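Local structure of Chains: A (Bacteriophage sp., 6ZNB) at residues 19-24 against 101-106; 50-55 against 71-76; 106-111 against 120-125. The protein probably cleaves S-adenosylmethionine as a phage SAM lyase, and assembles from three copies of the same small chain. All coordinates share one frame; numbering follows the deposited sequence.

Contact 1 of 3, residues 19-24 against 101-106; sequences LNVGDK and DFKQES
The carboxamide of Q104 reaches across to the backbone of N20, and this polar contact is the main link between the end of strand 11-21 and the loop that follows helix 84-101. Q104 NE2 donates to N20 O over 3.3 Å with an N-H...O angle of 148°; it approaches from above the carbonyl plane, not along a lone pair. A second, weak bond from the same nitrogen runs back to F102 O at 2.9 Å, joining the amide to its own loop. The bend at chi2 (-48°) folds the side chain round and brings its amide end nearer to 19-24 than its first bond would suggest.

The apolar part is slight. V21 CG1 lies 4.1 Å from K103 CB, the two side chains running side by side in the same direction, while the amine end of K103 leads away; the K103 side chain comes within about 4 Å of a bound phosphate, probably from the crystallisation liquor. K103, with positive phi, is the C-prime residue of a Schellman motif ending helix 84-101. The F102 ring packs edge-to-face with Y27, and N20 N makes a weak hydrogen bond to E69.

One amide nitrogen thus serves two backbone carbonyls, one on each segment, so the one hydrogen bond across this buried join comes from Q104, and V21 on K103 adds a small apolar contact.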
ATOM      1  N   LEU A  19       1.596   8.643 -15.197  1.00 56.41           N
ATOM      2  CA  LEU A  19       1.465  10.082 -15.401  1.00 59.59           C
ATOM      3  C   LEU A  19       2.286  10.594 -16.579  1.00 66.32           C
ATOM      4  O   LEU A  19       2.412  11.812 -16.745  1.00 67.82           O
ATOM      5  CB  LEU A  19       1.854  10.833 -14.125  1.00 57.68           C
ATOM      6  CG  LEU A  19       1.026  10.482 -12.888  1.00 55.52           C
ATOM      7  CD1 LEU A  19       1.467  11.303 -11.685  1.00 56.58           C
ATOM      8  CD2 LEU A  19      -0.457  10.677 -13.161  1.00 51.97           C
ATOM      9  N   ASN A  20       2.835   9.708 -17.403  1.00 70.23           N
ATOM     10  CA  ASN A  20       3.672  10.092 -18.530  1.00 77.44           C
ATOM     11  C   ASN A  20       2.957   9.821 -19.846  1.00 83.03           C
ATOM     12  O   ASN A  20       2.287   8.794 -20.000  1.00 92.03           O
ATOM     13  CB  ASN A  20       5.001   9.328 -18.519  1.00 79.99           C
ATOM     14  CG  ASN A  20       5.965   9.836 -17.465  1.00 80.20           C
ATOM     15  OD1 ASN A  20       5.599  10.629 -16.601  1.00 79.23           O
ATOM     16  ND2 ASN A  20       7.209   9.382 -17.539  1.00 84.96           N
ATOM     17  N   VAL A  21       3.105  10.736 -20.800  1.00 82.88           N
ATOM     18  CA  VAL A  21       2.774  10.453 -22.192  1.00 84.21           C
ATOM     19  C   VAL A  21       4.072  10.016 -22.863  1.00 86.71           C
ATOM     20  O   VAL A  21       5.004  10.815 -23.029  1.00 89.16           O
ATOM     21  CB  VAL A  21       2.117  11.647 -22.909  1.00 81.24           C
ATOM     22  CG1 VAL A  21       0.667  11.794 -22.468  1.00 79.78           C
ATOM     23  CG2 VAL A  21       2.898  12.954 -22.750  1.00 82.42           C
ATOM     24  N   GLY A  22       4.155   8.725 -23.202  1.00 88.77           N
ATOM     25  CA  GLY A  22       5.401   8.182 -23.698  1.00 92.60           C
ATOM     26  C   GLY A  22       6.469   8.216 -22.624  1.00 95.42           C
ATOM     27  O   GLY A  22       6.598   7.272 -21.836  1.00 97.47           O
ATOM     28  N   ASP A  23       7.229   9.315 -22.565  1.00 99.51           N
ATOM     29  CA  ASP A  23       8.266   9.452 -21.551  1.00101.77           C
ATOM     30  C   ASP A  23       8.285  10.834 -20.909  1.00100.35           C
ATOM     31  O   ASP A  23       9.240  11.144 -20.188  1.00101.38           O
ATOM     32  CB  ASP A  23       9.640   9.143 -22.154  1.00105.79           C
ATOM     33  CG  ASP A  23       9.995  10.068 -23.303  1.00109.24           C
ATOM     34  OD1 ASP A  23       9.192  10.184 -24.253  1.00109.32           O
ATOM     35  OD2 ASP A  23      11.078  10.686 -23.251  1.00111.65           O
ATOM     36  N   LYS A  24       7.269  11.668 -21.133  1.00 98.06           N
ATOM     37  CA  LYS A  24       7.269  13.031 -20.622  1.00 96.65           C
ATOM     38  C   LYS A  24       6.339  13.141 -19.426  1.00 92.62           C
ATOM     39  O   LYS A  24       5.146  12.819 -19.555  1.00 97.59           O
ATOM     40  CB  LYS A  24       6.841  14.006 -21.713  1.00101.05           C
ATOM     41  CG  LYS A  24       6.916  15.474 -21.313  1.00104.67           C
ATOM     42  CD  LYS A  24       8.350  15.913 -21.071  1.00109.17           C
ATOM     43  CE  LYS A  24       8.398  17.234 -20.321  1.00111.88           C
ATOM     44  NZ  LYS A  24       7.833  17.107 -18.950  1.00110.00           N
ATOM     45  N   ASP A 101      -8.473   9.197 -20.716  1.00 62.12           N
ATOM     46  CA  ASP A 101      -8.383  10.559 -20.201  1.00 64.25           C
ATOM     47  C   ASP A 101      -6.945  11.007 -19.977  1.00 61.95           C
ATOM     48  O   ASP A 101      -6.683  12.214 -19.941  1.00 63.32           O
ATOM     49  CB  ASP A 101      -9.172  10.679 -18.896  1.00 65.70           C
ATOM     50  CG  ASP A 101     -10.661  10.487 -19.096  1.00 70.09           C
ATOM     51  OD1 ASP A 101     -11.077  10.236 -20.246  1.00 73.67           O
ATOM     52  OD2 ASP A 101     -11.416  10.580 -18.106  1.00 70.86           O
ATOM     53  N   PHE A 102      -6.007  10.071 -19.827  1.00 57.96           N
ATOM     54  CA  PHE A 102      -4.604  10.408 -19.626  1.00 56.27           C
ATOM     55  C   PHE A 102      -3.707   9.792 -20.695  1.00 56.13           C
ATOM     56  O   PHE A 102      -2.486   9.738 -20.519  1.00 57.46           O
ATOM     57  CB  PHE A 102      -4.153   9.989 -18.225  1.00 50.10           C
ATOM     58  CG  PHE A 102      -4.943  10.637 -17.125  1.00 50.18           C
ATOM     59  CD1 PHE A 102      -4.777  11.983 -16.839  1.00 50.05           C
ATOM     60  CD2 PHE A 102      -5.860   9.911 -16.387  1.00 46.73           C
ATOM     61  CE1 PHE A 102      -5.505  12.589 -15.833  1.00 49.39           C
ATOM     62  CE2 PHE A 102      -6.592  10.511 -15.379  1.00 46.78           C
ATOM     63  CZ  PHE A 102      -6.414  11.853 -15.102  1.00 47.37           C
ATOM     64  N   LYS A 103      -4.298   9.327 -21.798  1.00 63.47           N
ATOM     65  CA  LYS A 103      -3.552   8.886 -22.979  1.00 65.03           C
ATOM     66  C   LYS A 103      -2.542   7.792 -22.639  1.00 63.06           C
ATOM     67  O   LYS A 103      -1.447   7.734 -23.202  1.00 64.00           O
ATOM     68  CB  LYS A 103      -2.861  10.069 -23.660  1.00 67.00           C
ATOM     69  CG  LYS A 103      -3.821  11.133 -24.166  1.00 68.91           C
ATOM     70  CD  LYS A 103      -3.087  12.412 -24.531  1.00 71.39           C
ATOM     71  CE  LYS A 103      -4.049  13.480 -25.020  1.00 72.70           C
ATOM     72  NZ  LYS A 103      -3.354  14.766 -25.299  1.00 74.14           N
ATOM     73  N   GLN A 104      -2.912   6.914 -21.714  1.00 61.74           N
ATOM     74  CA  GLN A 104      -2.026   5.834 -21.311  1.00 62.38           C
ATOM     75  C   GLN A 104      -2.022   4.722 -22.352  1.00 63.18           C
ATOM     76  O   GLN A 104      -3.030   4.450 -23.011  1.00 62.40           O
ATOM     77  CB  GLN A 104      -2.443   5.273 -19.952  1.00 60.40           C
ATOM     78  CG  GLN A 104      -2.177   6.213 -18.791  1.00 61.53           C
ATOM     79  CD  GLN A 104      -0.779   6.796 -18.831  1.00 63.10           C
ATOM     80  OE1 GLN A 104       0.213   6.064 -18.833  1.00 62.80           O
ATOM     81  NE2 GLN A 104      -0.693   8.119 -18.870  1.00 66.44           N
ATOM     82  N   GLU A 105      -0.861   4.083 -22.506  1.00 67.13           N
ATOM     83  CA  GLU A 105      -0.784   2.899 -23.352  1.00 69.66           C
ATOM     84  C   GLU A 105      -1.438   1.702 -22.678  1.00 67.43           C
ATOM     85  O   GLU A 105      -1.993   0.832 -23.360  1.00 65.21           O
ATOM     86  CB  GLU A 105       0.674   2.592 -23.694  1.00 76.68           C
ATOM     87  CG  GLU A 105       0.872   1.349 -24.545  1.00 81.57           C
ATOM     88  CD  GLU A 105       2.333   0.998 -24.737  1.00 87.76           C
ATOM     89  OE1 GLU A 105       3.164   1.423 -23.905  1.00 91.19           O
ATOM     90  OE2 GLU A 105       2.653   0.295 -25.719  1.00 92.63           O
ATOM     91  N   SER A 106      -1.398   1.647 -21.348  1.00 63.91           N
ATOM     92  CA  SER A 106      -1.971   0.536 -20.606  1.00 63.08           C
ATOM     93  C   SER A 106      -2.397   1.016 -19.227  1.00 60.50           C
ATOM     94  O   SER A 106      -1.871   1.996 -18.695  1.00 59.59           O
ATOM     95  CB  SER A 106      -0.980  -0.627 -20.479  1.00 63.69           C
ATOM     96  OG  SER A 106      -0.225  -0.520 -19.282  1.00 63.08           O
TER

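Contact 2 of 3, residues 50-55 against 71-76; sequences SFVAQR and SVQIII
Strand 50-55 runs antiparallel to strand 71-76 in five consecutive bridges, from S50-I75 to Q54-S71, the strand axes 4.6 Å apart at their closest and their directions 153° apart. They form part of the beta hairpin of strands 49-58 and 67-77, whose connection is not fully modelled. S50-I75, V52-Q73 and Q54-S71 are hydrogen-bonded pairs, each with two backbone bonds; F51-I74 and A53-V72 are the non-hydrogen-bonded pairs between them. Five of the six bonds are nearly straight; Q54 N to S71 O, at 145°, is the bent one. CA-H...O contacts, such as that from F51 CA to Q73 O at 3.3 Å, supplement them.

The face bearing F51, V72 and I74 is apolar and turns to the helices. F51 and I74 point the same way, side by side, with F51 CE2 3.6 Å from I74 CG2. V72 CG1 comes to the edge of the F51 ring, near its plane, and lies 4.1 Å from F51 CB. Helix 29-42 adds V33 and T36 against F51, and L98 of helix 84-101 packs on I74.

The other face carries S50, V52, Q54, S71, Q73 and I75, and V52 and Q54 there pack against neighbouring subunits; S50 and F51 pair with a strand of the second subunit and R55 with one of the third, so the sheet continues through the trimer. V52 CG2 lies 3.6 Å from I75 CD1. Beside them, extended chains carry the Q54 and Q73 amides together, their planes 62° apart, with Q54 NE2 2.7 Å from Q73 OE1.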
ATOM      1  N   SER A  50      -9.632   6.323  -2.397  1.00 71.38           N
ATOM      2  CA  SER A  50      -8.380   6.855  -1.884  1.00 71.85           C
ATOM      3  C   SER A  50      -7.274   6.653  -2.912  1.00 67.31           C
ATOM      4  O   SER A  50      -7.365   5.795  -3.794  1.00 63.34           O
ATOM      5  CB  SER A  50      -7.998   6.203  -0.547  1.00 82.12           C
ATOM      6  OG  SER A  50      -8.371   4.838  -0.517  1.00 96.24           O
ATOM      7  N   PHE A  51      -6.221   7.460  -2.790  1.00 64.53           N
ATOM      8  CA  PHE A  51      -5.174   7.521  -3.802  1.00 62.15           C
ATOM      9  C   PHE A  51      -3.809   7.558  -3.131  1.00 57.59           C
ATOM     10  O   PHE A  51      -3.587   8.354  -2.214  1.00 58.53           O
ATOM     11  CB  PHE A  51      -5.357   8.749  -4.703  1.00 47.57           C
ATOM     12  CG  PHE A  51      -6.726   8.851  -5.323  1.00 49.67           C
ATOM     13  CD1 PHE A  51      -7.784   9.403  -4.616  1.00 50.95           C
ATOM     14  CD2 PHE A  51      -6.954   8.397  -6.612  1.00 48.64           C
ATOM     15  CE1 PHE A  51      -9.043   9.489  -5.176  1.00 51.02           C
ATOM     16  CE2 PHE A  51      -8.213   8.489  -7.182  1.00 51.21           C
ATOM     17  CZ  PHE A  51      -9.257   9.037  -6.463  1.00 52.25           C
ATOM     18  N   VAL A  52      -2.902   6.700  -3.594  1.00 55.21           N
ATOM     19  CA  VAL A  52      -1.536   6.627  -3.087  1.00 56.15           C
ATOM     20  C   VAL A  52      -0.576   6.937  -4.227  1.00 61.46           C
ATOM     21  O   VAL A  52      -0.772   6.477  -5.357  1.00 64.13           O
ATOM     22  CB  VAL A  52      -1.230   5.243  -2.474  1.00 54.30           C
ATOM     23  CG1 VAL A  52       0.170   5.218  -1.882  1.00 58.71           C
ATOM     24  CG2 VAL A  52      -2.260   4.892  -1.416  1.00 56.67           C
ATOM     25  N   ALA A  53       0.457   7.719  -3.929  1.00 61.53           N
ATOM     26  CA  ALA A  53       1.463   8.081  -4.916  1.00 61.50           C
ATOM     27  C   ALA A  53       2.541   7.007  -5.001  1.00 60.17           C
ATOM     28  O   ALA A  53       2.880   6.358  -4.007  1.00 48.91           O
ATOM     29  CB  ALA A  53       2.094   9.430  -4.574  1.00 49.55           C
ATOM     30  N   GLN A  54       3.078   6.822  -6.206  1.00 58.17           N
ATOM     31  CA  GLN A  54       4.088   5.803  -6.453  1.00 57.25           C
ATOM     32  C   GLN A  54       5.145   6.337  -7.408  1.00 59.53           C
ATOM     33  O   GLN A  54       4.902   7.256  -8.194  1.00 57.12           O
ATOM     34  CB  GLN A  54       3.488   4.522  -7.054  1.00 58.33           C
ATOM     35  CG  GLN A  54       2.488   3.794  -6.182  1.00 61.34           C
ATOM     36  CD  GLN A  54       2.087   2.457  -6.774  1.00 62.18           C
ATOM     37  OE1 GLN A  54       2.204   2.242  -7.982  1.00 61.72           O
ATOM     38  NE2 GLN A  54       1.614   1.549  -5.928  1.00 63.41           N
ATOM     39  N   ARG A  55       6.328   5.740  -7.323  1.00 64.08           N
ATOM     40  CA  ARG A  55       7.351   5.859  -8.350  1.00 68.80           C
ATOM     41  C   ARG A  55       7.375   4.565  -9.149  1.00 63.53           C
ATOM     42  O   ARG A  55       7.274   3.474  -8.579  1.00 63.15           O
ATOM     43  CB  ARG A  55       8.728   6.130  -7.737  1.00 76.58           C
ATOM     44  CG  ARG A  55       8.787   7.357  -6.847  1.00 79.40           C
ATOM     45  CD  ARG A  55       9.952   8.255  -7.227  1.00 84.23           C
ATOM     46  NE  ARG A  55       9.640   9.094  -8.380  1.00 89.18           N
ATOM     47  CZ  ARG A  55      10.303   9.058  -9.531  1.00 93.71           C
ATOM     48  NH1 ARG A  55      11.322   8.224  -9.688  1.00 96.22           N
ATOM     49  NH2 ARG A  55       9.947   9.858 -10.527  1.00 95.18           N
ATOM     50  N   SER A  71       3.369   7.372 -10.795  1.00 63.27           N
ATOM     51  CA  SER A  71       2.084   6.729 -11.013  1.00 62.30           C
ATOM     52  C   SER A  71       1.201   6.963  -9.796  1.00 63.99           C
ATOM     53  O   SER A  71       1.649   7.461  -8.760  1.00 61.53           O
ATOM     54  CB  SER A  71       2.243   5.229 -11.295  1.00 63.95           C
ATOM     55  OG  SER A  71       3.157   4.633 -10.392  1.00 65.41           O
ATOM     56  N   VAL A  72      -0.073   6.606  -9.935  1.00 66.60           N
ATOM     57  CA  VAL A  72      -1.057   6.770  -8.873  1.00 51.76           C
ATOM     58  C   VAL A  72      -1.750   5.435  -8.647  1.00 62.94           C
ATOM     59  O   VAL A  72      -2.195   4.790  -9.604  1.00 51.58           O
ATOM     60  CB  VAL A  72      -2.088   7.864  -9.208  1.00 53.61           C
ATOM     61  CG1 VAL A  72      -3.037   8.071  -8.036  1.00 54.17           C
ATOM     62  CG2 VAL A  72      -1.387   9.164  -9.564  1.00 54.28           C
ATOM     63  N   GLN A  73      -1.838   5.024  -7.386  1.00 63.02           N
ATOM     64  CA  GLN A  73      -2.549   3.815  -6.995  1.00 63.52           C
ATOM     65  C   GLN A  73      -3.919   4.214  -6.458  1.00 61.16           C
ATOM     66  O   GLN A  73      -4.011   4.949  -5.469  1.00 61.16           O
ATOM     67  CB  GLN A  73      -1.757   3.038  -5.945  1.00 67.27           C
ATOM     68  CG  GLN A  73      -2.366   1.705  -5.549  1.00 71.92           C
ATOM     69  CD  GLN A  73      -1.558   1.000  -4.477  1.00 78.48           C
ATOM     70  OE1 GLN A  73      -0.436   1.399  -4.168  1.00 85.57           O
ATOM     71  NE2 GLN A  73      -2.128  -0.053  -3.904  1.00 80.67           N
ATOM     72  N   ILE A  74      -4.975   3.740  -7.113  1.00 58.67           N
ATOM     73  CA  ILE A  74      -6.350   4.057  -6.741  1.00 58.48           C
ATOM     74  C   ILE A  74      -6.944   2.860  -6.017  1.00 58.38           C
ATOM     75  O   ILE A  74      -6.897   1.733  -6.524  1.00 59.65           O
ATOM     76  CB  ILE A  74      -7.189   4.422  -7.977  1.00 57.98           C
ATOM     77  CG1 ILE A  74      -6.465   5.474  -8.818  1.00 57.10           C
ATOM     78  CG2 ILE A  74      -8.567   4.913  -7.558  1.00 58.64           C
ATOM     79  CD1 ILE A  74      -7.208   5.872 -10.069  1.00 58.38           C
ATOM     80  N   ILE A  75      -7.506   3.097  -4.834  1.00 60.58           N
ATOM     81  CA  ILE A  75      -8.107   2.049  -4.015  1.00 60.32           C
ATOM     82  C   ILE A  75      -9.603   2.321  -3.918  1.00 62.64           C
ATOM     83  O   ILE A  75     -10.019   3.402  -3.480  1.00 62.31           O
ATOM     84  CB  ILE A  75      -7.464   1.977  -2.621  1.00 59.22           C
ATOM     85  CG1 ILE A  75      -5.941   1.842  -2.728  1.00 59.13           C
ATOM     86  CG2 ILE A  75      -8.045   0.818  -1.826  1.00 60.55           C
ATOM     87  CD1 ILE A  75      -5.194   3.146  -2.582  1.00 59.04           C
ATOM     88  N   ILE A  76     -10.407   1.340  -4.321  1.00 62.10           N
ATOM     89  CA  ILE A  76     -11.862   1.441  -4.319  1.00 65.45           C
ATOM     90  C   ILE A  76     -12.421   0.333  -3.440  1.00 67.61           C
ATOM     91  O   ILE A  76     -12.008  -0.827  -3.557  1.00 65.38           O
ATOM     92  CB  ILE A  76     -12.433   1.339  -5.746  1.00 65.77           C
ATOM     93  CG1 ILE A  76     -11.963   2.517  -6.597  1.00 66.06           C
ATOM     94  CG2 ILE A  76     -13.955   1.279  -5.714  1.00 66.34           C
ATOM     95  CD1 ILE A  76     -12.162   2.297  -8.071  1.00 67.18           C
TER

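Contact 3 of 3, residues 106-111 against 120-125; sequences SVIVEI and VYSITA
V109 and I123 meet at a slant on the face of the hairpin turned to helix 84-101, V109 CG2 touching I123 CD1 at 3.6 Å. The I123 side chain is set for this by CG1 anti to its carbonyl carbon (chi1 -64°) and by an extended chi2, which carries CD1 past its own partner V107 to the next residue but one. V107 and I123 face each other less closely, CB to CB 4.3 Å. At the far end of this face the Y121 ring receives I111 CG1 at its edge, 4.4 Å from CE2. V91 packs on V109, and Q92 on Y121, from helix 84-101.

On the opposite face I108 and V120 cross, with I108 CG2 3.9 Å from V120 CG1, whereas E110 and V120 run alongside each other and bring E110 CG within 4.0 Å of V120 CG2. Each V120 methyl therefore meets a different residue of strand 106-113. Farther along, S122 OG donates to T124 OG1, which is also bonded to E4 of the third subunit.

Beneath the side chains, V107-I123 and V109-Y121 are the hydrogen-bonded pairs of the antiparallel hairpin, V109 N reaching Y121 O at 2.9 Å and 171°. Strand 116-124 also pairs with a strand of the third subunit. The chemistry thus divides into backbone bonding along both edges of 120-124 and branched apolar side chains packing across the hairpin, with hydroxyls contributing at the subunit boundary.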
ATOM      1  N   SER A 106      -1.398   1.647 -21.348  1.00 63.91           N
ATOM      2  CA  SER A 106      -1.971   0.536 -20.606  1.00 63.08           C
ATOM      3  C   SER A 106      -2.397   1.016 -19.227  1.00 60.50           C
ATOM      4  O   SER A 106      -1.871   1.996 -18.695  1.00 59.59           O
ATOM      5  CB  SER A 106      -0.980  -0.627 -20.479  1.00 63.69           C
ATOM      6  OG  SER A 106      -0.225  -0.520 -19.282  1.00 63.08           O
ATOM      7  N   VAL A 107      -3.367   0.305 -18.655  1.00 60.03           N
ATOM      8  CA  VAL A 107      -3.827   0.534 -17.289  1.00 57.68           C
ATOM      9  C   VAL A 107      -4.142  -0.821 -16.673  1.00 56.17           C
ATOM     10  O   VAL A 107      -4.847  -1.635 -17.280  1.00 56.95           O
ATOM     11  CB  VAL A 107      -5.060   1.460 -17.237  1.00 57.68           C
ATOM     12  CG1 VAL A 107      -5.882   1.194 -15.986  1.00 57.12           C
ATOM     13  CG2 VAL A 107      -4.630   2.918 -17.285  1.00 57.97           C
ATOM     14  N   ILE A 108      -3.612  -1.072 -15.480  1.00 56.07           N
ATOM     15  CA  ILE A 108      -3.836  -2.327 -14.775  1.00 55.90           C
ATOM     16  C   ILE A 108      -5.010  -2.163 -13.824  1.00 55.36           C
ATOM     17  O   ILE A 108      -5.127  -1.151 -13.123  1.00 57.31           O
ATOM     18  CB  ILE A 108      -2.566  -2.771 -14.024  1.00 56.61           C
ATOM     19  CG1 ILE A 108      -1.426  -3.018 -15.009  1.00 56.00           C
ATOM     20  CG2 ILE A 108      -2.836  -4.028 -13.212  1.00 56.85           C
ATOM     21  CD1 ILE A 108      -1.676  -4.180 -15.943  1.00 58.12           C
ATOM     22  N   VAL A 109      -5.894  -3.158 -13.809  1.00 54.92           N
ATOM     23  CA  VAL A 109      -7.029  -3.208 -12.897  1.00 57.39           C
ATOM     24  C   VAL A 109      -6.982  -4.540 -12.162  1.00 62.07           C
ATOM     25  O   VAL A 109      -6.890  -5.598 -12.795  1.00 65.04           O
ATOM     26  CB  VAL A 109      -8.369  -3.041 -13.636  1.00 58.24           C
ATOM     27  CG1 VAL A 109      -9.527  -3.201 -12.670  1.00 59.39           C
ATOM     28  CG2 VAL A 109      -8.427  -1.688 -14.322  1.00 59.11           C
ATOM     29  N   GLU A 110      -7.046  -4.488 -10.835  1.00 68.07           N
ATOM     30  CA  GLU A 110      -6.897  -5.668  -9.994  1.00 72.61           C
ATOM     31  C   GLU A 110      -8.045  -5.713  -8.998  1.00 68.29           C
ATOM     32  O   GLU A 110      -8.170  -4.822  -8.152  1.00 65.38           O
ATOM     33  CB  GLU A 110      -5.543  -5.653  -9.277  1.00 80.27           C
ATOM     34  CG  GLU A 110      -5.454  -6.518  -8.034  1.00 87.75           C
ATOM     35  CD  GLU A 110      -4.189  -6.245  -7.243  1.00 97.20           C
ATOM     36  OE1 GLU A 110      -3.224  -5.713  -7.833  1.00101.15           O
ATOM     37  OE2 GLU A 110      -4.159  -6.552  -6.034  1.00104.20           O
ATOM     38  N   ILE A 111      -8.882  -6.740  -9.105  1.00 64.71           N
ATOM     39  CA  ILE A 111     -10.022  -6.921  -8.214  1.00 64.74           C
ATOM     40  C   ILE A 111      -9.618  -7.830  -7.064  1.00 63.07           C
ATOM     41  O   ILE A 111      -8.974  -8.867  -7.266  1.00 63.26           O
ATOM     42  CB  ILE A 111     -11.232  -7.493  -8.977  1.00 63.78           C
ATOM     43  CG1 ILE A 111     -11.362  -6.834 -10.354  1.00 61.44           C
ATOM     44  CG2 ILE A 111     -12.508  -7.304  -8.168  1.00 64.59           C
ATOM     45  CD1 ILE A 111     -11.938  -5.436 -10.317  1.00 55.68           C
ATOM     46  N   VAL A 120      -6.919  -9.866 -12.301  1.00 74.32           N
ATOM     47  CA  VAL A 120      -6.081  -8.733 -12.679  1.00 70.78           C
ATOM     48  C   VAL A 120      -6.277  -8.520 -14.170  1.00 72.27           C
ATOM     49  O   VAL A 120      -5.787  -9.315 -14.985  1.00 70.65           O
ATOM     50  CB  VAL A 120      -4.599  -8.951 -12.349  1.00 66.53           C
ATOM     51  CG1 VAL A 120      -3.780  -7.755 -12.808  1.00 63.69           C
ATOM     52  CG2 VAL A 120      -4.410  -9.178 -10.863  1.00 65.57           C
ATOM     53  N   TYR A 121      -6.983  -7.456 -14.533  1.00 75.02           N
ATOM     54  CA  TYR A 121      -7.290  -7.164 -15.922  1.00 79.38           C
ATOM     55  C   TYR A 121      -6.282  -6.177 -16.492  1.00 78.50           C
ATOM     56  O   TYR A 121      -5.815  -5.272 -15.795  1.00 78.48           O
ATOM     57  CB  TYR A 121      -8.704  -6.599 -16.057  1.00 83.28           C
ATOM     58  CG  TYR A 121      -9.797  -7.618 -15.823  1.00 86.83           C
ATOM     59  CD1 TYR A 121     -10.227  -8.451 -16.847  1.00 89.54           C
ATOM     60  CD2 TYR A 121     -10.388  -7.756 -14.575  1.00 88.10           C
ATOM     61  CE1 TYR A 121     -11.223  -9.382 -16.639  1.00 93.13           C
ATOM     62  CE2 TYR A 121     -11.384  -8.687 -14.356  1.00 90.85           C
ATOM     63  CZ  TYR A 121     -11.796  -9.499 -15.389  1.00 94.11           C
ATOM     64  OH  TYR A 121     -12.787 -10.429 -15.175  1.00 98.12           O
ATOM     65  N   SER A 122      -5.947  -6.366 -17.765  1.00 81.70           N
ATOM     66  CA  SER A 122      -5.090  -5.452 -18.505  1.00 81.88           C
ATOM     67  C   SER A 122      -5.937  -4.645 -19.476  1.00 83.33           C
ATOM     68  O   SER A 122      -6.666  -5.217 -20.298  1.00 87.71           O
ATOM     69  CB  SER A 122      -3.996  -6.201 -19.266  1.00 87.09           C
ATOM     70  OG  SER A 122      -3.153  -5.297 -19.956  1.00 89.71           O
ATOM     71  N   ILE A 123      -5.832  -3.321 -19.386  1.00 74.46           N
ATOM     72  CA  ILE A 123      -6.557  -2.404 -20.262  1.00 72.17           C
ATOM     73  C   ILE A 123      -5.517  -1.740 -21.154  1.00 70.82           C
ATOM     74  O   ILE A 123      -4.802  -0.829 -20.722  1.00 72.31           O
ATOM     75  CB  ILE A 123      -7.374  -1.374 -19.472  1.00 65.22           C
ATOM     76  CG1 ILE A 123      -8.458  -2.083 -18.657  1.00 63.68           C
ATOM     77  CG2 ILE A 123      -7.973  -0.324 -20.386  1.00 63.45           C
ATOM     78  CD1 ILE A 123      -9.283  -1.149 -17.802  1.00 63.30           C
ATOM     79  N   THR A 124      -5.419  -2.205 -22.398  1.00 71.55           N
ATOM     80  CA  THR A 124      -4.376  -1.780 -23.319  1.00 72.86           C
ATOM     81  C   THR A 124      -4.988  -1.051 -24.506  1.00 72.04           C
ATOM     82  O   THR A 124      -6.012  -1.476 -25.049  1.00 75.03           O
ATOM     83  CB  THR A 124      -3.560  -2.976 -23.819  1.00 75.92           C
ATOM     84  OG1 THR A 124      -3.418  -3.933 -22.762  1.00 76.59           O
ATOM     85  CG2 THR A 124      -2.185  -2.523 -24.279  1.00 77.91           C
ATOM     86  N   ALA A 125      -4.344   0.040 -24.912  1.00 90.13           N
ATOM     87  CA  ALA A 125      -4.792   0.801 -26.067  1.00 86.78           C
ATOM     88  C   ALA A 125      -4.424   0.081 -27.357  1.00 84.71           C
ATOM     89  O   ALA A 125      -3.320  -0.455 -27.493  1.00 85.29           O
ATOM     90  CB  ALA A 125      -4.179   2.201 -26.057  1.00 84.62           C
TER

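In the fold
The three contacts reach the same antiparallel sheet, with strand 11-21 lying between the hairpins of contacts 2 and 3. The centre of contact 1 is about 16 Å from that of contact 2 and about 14 Å from that of contact 3. It touches both: L19 CD2 packs on V72 CG2 at 4.0 Å, and E105 O probably accepts a hydrogen bond from A125 N at 2.9 Å. S106 belongs to contacts 1 and 3. Contacts 2 and 3 do not meet, their nearest atoms being about 7 Å apart, yet both reach the third subunit. Contact 2 is nested along the chain within the loop closed by contact 1, whereas contact 3 follows.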